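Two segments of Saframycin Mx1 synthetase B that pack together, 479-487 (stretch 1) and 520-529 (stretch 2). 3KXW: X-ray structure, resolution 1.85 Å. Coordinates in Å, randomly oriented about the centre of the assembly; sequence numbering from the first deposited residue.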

# COMPACT_ATOMS: atom_id res chain seq x y z
N HIS A 479 7.31 14.09 19.55
CA HIS A 479 8.53 14.61 18.94
C HIS A 479 8.32 15.46 17.69
O HIS A 479 9.28 15.93 17.05
CB HIS A 479 9.52 13.47 18.72
CG HIS A 479 10.00 12.87 20.01
ND1 HIS A 479 11.25 13.12 20.53
CD2 HIS A 479 9.36 12.10 20.92
CE1 HIS A 479 11.39 12.48 21.68
NE2 HIS A 479 10.25 11.86 21.94
N SER A 480 7.06 15.68 17.34
CA SER A 480 6.74 16.53 16.21
C SER A 480 6.41 17.91 16.75
O SER A 480 6.19 18.06 17.95
CB SER A 480 5.52 15.99 15.48
OG SER A 480 4.37 16.22 16.26
N PRO A 481 6.36 18.91 15.86
CA PRO A 481 6.05 20.29 16.27
C PRO A 481 4.64 20.39 16.84
O PRO A 481 4.31 21.36 17.53
CB PRO A 481 6.15 21.08 14.95
CG PRO A 481 7.09 20.26 14.11
CD PRO A 481 6.82 18.82 14.47
N LEU A 482 3.81 19.40 16.55
CA LEU A 482 2.46 19.39 17.10
C LEU A 482 2.47 19.41 18.62
O LEU A 482 1.54 19.90 19.23
CB LEU A 482 1.68 18.16 16.61
CG LEU A 482 1.14 18.18 15.18
CD1 LEU A 482 2.20 18.61 14.17
CD2 LEU A 482 0.54 16.83 14.82
N HIS A 483 3.50 18.86 19.25
CA HIS A 483 3.47 18.77 20.71
C HIS A 483 3.36 20.14 21.37
O HIS A 483 2.94 20.24 22.52
CB HIS A 483 4.67 17.98 21.25
CG HIS A 483 5.90 18.82 21.44
ND1 HIS A 483 6.79 19.08 20.43
CD2 HIS A 483 6.37 19.46 22.54
CE1 HIS A 483 7.77 19.85 20.88
NE2 HIS A 483 7.53 20.10 22.16
N HIS A 484 3.73 21.20 20.64
CA HIS A 484 3.64 22.54 21.21
C HIS A 484 2.23 23.04 21.57
O HIS A 484 2.09 23.99 22.32
CB HIS A 484 4.36 23.56 20.30
CG HIS A 484 5.85 23.41 20.29
ND1 HIS A 484 6.63 23.70 21.38
CD2 HIS A 484 6.70 23.02 19.31
CE1 HIS A 484 7.90 23.48 21.08
NE2 HIS A 484 7.97 23.06 19.83
N VAL A 485 1.18 22.39 21.05
CA VAL A 485 -0.18 22.78 21.38
C VAL A 485 -0.87 21.69 22.21
O VAL A 485 -2.04 21.79 22.52
CB VAL A 485 -1.04 23.10 20.11
CG1 VAL A 485 -0.35 24.13 19.23
CG2 VAL A 485 -1.37 21.81 19.30
N LEU A 486 -0.11 20.66 22.57
CA LEU A 486 -0.68 19.51 23.28
C LEU A 486 -0.08 19.31 24.65
O LEU A 486 0.97 19.87 24.99
CB LEU A 486 -0.42 18.22 22.50
CG LEU A 486 -0.81 18.18 21.03
CD1 LEU A 486 -0.41 16.81 20.41
CD2 LEU A 486 -2.29 18.46 20.89
N GLY A 487 -0.75 18.46 25.43
CA GLY A 487 -0.18 17.93 26.66
C GLY A 487 0.28 16.52 26.35
O GLY A 487 1.06 16.29 25.41
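Stretch 2, residues 520-529: NLFNEIFELV

Stretch 2, residues 520-529, is helical throughout, and the helix extends beyond both ends. From Glu524 to Val529, each amide makes a hydrogen bond to the carbonyl four residues earlier, as in Glu524 N to Asn520 O at 2.9 Å. It lies against a 3-10 segment, 481-485, and the start of a strand at Leu486. The two stretches pair in opposite order: Ser480 is nearest Leu528 by CA atoms (8.1 Å), and Leu482 is nearest Glu524 (7.7 Å).

The contact is mainly apolar. Leu482 is its centre and gives up the most surface. Leu482 CD2 lies 3.9 Å from Ile525 CG1 and 4.4 Å from Leu528 CD2. Leu482 CG is 4.5 Å from Leu521 CD1. Leu521 (t, p) also meets the later part of stretch 1: Leu521 CD2 is 4.0 Å from Leu486 CD2, and Leu521 CD1 is 4.4 Å from Val485 CG2.

Two contacts involve polar residues without polar pairing. Leu482 CD2 packs on Glu524 CB at 3.7 Å, so the glutamate contributes an aliphatic carbon here. Ser480 OG is 3.7 Å from Leu528 CD2.

No hydrogen bond crosses between the stretches. Within stretch 1, His483 ND1 donates to Ser480 O at 2.7 Å, and Leu482 N makes a weak bond to Ser480 OG at 3.2 Å.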

# COMPACT_ATOMS: atom_id res chain seq x y z
N ASN A 520 -7.36 21.66 11.52
CA ASN A 520 -5.95 21.64 11.14
C ASN A 520 -5.18 20.63 11.97
O ASN A 520 -4.39 19.86 11.46
CB ASN A 520 -5.33 23.04 11.35
CG ASN A 520 -5.75 24.05 10.29
OD1 ASN A 520 -6.09 23.67 9.16
ND2 ASN A 520 -5.72 25.35 10.63
N LEU A 521 -5.44 20.64 13.28
CA LEU A 521 -4.76 19.71 14.18
C LEU A 521 -5.05 18.25 13.82
O LEU A 521 -4.13 17.44 13.75
CB LEU A 521 -5.14 19.98 15.64
CG LEU A 521 -4.60 18.99 16.68
CD1 LEU A 521 -3.07 18.83 16.57
CD2 LEU A 521 -4.99 19.44 18.08
N PHE A 522 -6.33 17.94 13.61
CA PHE A 522 -6.76 16.59 13.22
C PHE A 522 -6.04 16.15 11.94
O PHE A 522 -5.55 15.03 11.85
CB PHE A 522 -8.27 16.50 12.97
CG PHE A 522 -9.11 16.68 14.21
CD1 PHE A 522 -8.77 16.06 15.40
CD2 PHE A 522 -10.26 17.47 14.16
CE1 PHE A 522 -9.56 16.24 16.53
CE2 PHE A 522 -11.05 17.65 15.28
CZ PHE A 522 -10.69 17.06 16.47
N ASN A 523 -6.00 17.03 10.95
CA ASN A 523 -5.29 16.73 9.71
C ASN A 523 -3.79 16.52 9.89
O ASN A 523 -3.20 15.64 9.27
CB ASN A 523 -5.59 17.80 8.65
CG ASN A 523 -7.07 17.88 8.32
OD1 ASN A 523 -7.78 16.88 8.41
ND2 ASN A 523 -7.54 19.06 7.94
N GLU A 524 -3.17 17.32 10.76
CA GLU A 524 -1.74 17.20 11.03
C GLU A 524 -1.45 15.88 11.71
O GLU A 524 -0.43 15.23 11.44
CB GLU A 524 -1.25 18.35 11.92
CG GLU A 524 -1.11 19.65 11.15
CD GLU A 524 -1.02 20.88 12.04
OE1 GLU A 524 -1.32 20.78 13.25
OE2 GLU A 524 -0.68 21.96 11.51
N ILE A 525 -2.34 15.49 12.62
CA ILE A 525 -2.15 14.22 13.29
C ILE A 525 -2.26 13.08 12.27
O ILE A 525 -1.40 12.21 12.21
CB ILE A 525 -3.16 14.04 14.41
CG1 ILE A 525 -2.82 15.02 15.54
CG2 ILE A 525 -3.10 12.61 14.91
CD1 ILE A 525 -3.94 15.18 16.61
N PHE A 526 -3.30 13.11 11.44
CA PHE A 526 -3.46 12.06 10.45
C PHE A 526 -2.22 11.95 9.55
O PHE A 526 -1.68 10.85 9.35
CB PHE A 526 -4.74 12.24 9.61
CG PHE A 526 -5.04 11.05 8.74
CD1 PHE A 526 -5.87 10.03 9.19
CD2 PHE A 526 -4.44 10.93 7.51
CE1 PHE A 526 -6.13 8.92 8.38
CE2 PHE A 526 -4.68 9.82 6.70
CZ PHE A 526 -5.53 8.81 7.14
N GLU A 527 -1.76 13.08 9.05
CA GLU A 527 -0.56 13.09 8.19
C GLU A 527 0.71 12.57 8.89
O GLU A 527 1.48 11.79 8.32
CB GLU A 527 -0.33 14.49 7.63
CG GLU A 527 0.94 14.63 6.80
CD GLU A 527 1.23 16.09 6.44
OE1 GLU A 527 0.32 16.79 5.92
OE2 GLU A 527 2.36 16.55 6.70
N LEU A 528 0.91 12.98 10.13
CA LEU A 528 2.07 12.52 10.89
C LEU A 528 2.15 11.02 11.03
O LEU A 528 3.20 10.43 10.81
CB LEU A 528 2.09 13.17 12.28
CG LEU A 528 3.26 12.75 13.17
CD1 LEU A 528 4.57 13.31 12.62
CD2 LEU A 528 3.04 13.24 14.59
N VAL A 529 1.04 10.40 11.44
CA VAL A 529 1.04 8.96 11.67
C VAL A 529 1.17 8.20 10.33
O VAL A 529 1.85 7.18 10.24
CB VAL A 529 -0.25 8.55 12.41
CG1 VAL A 529 -0.31 7.04 12.56
CG2 VAL A 529 -0.30 9.25 13.79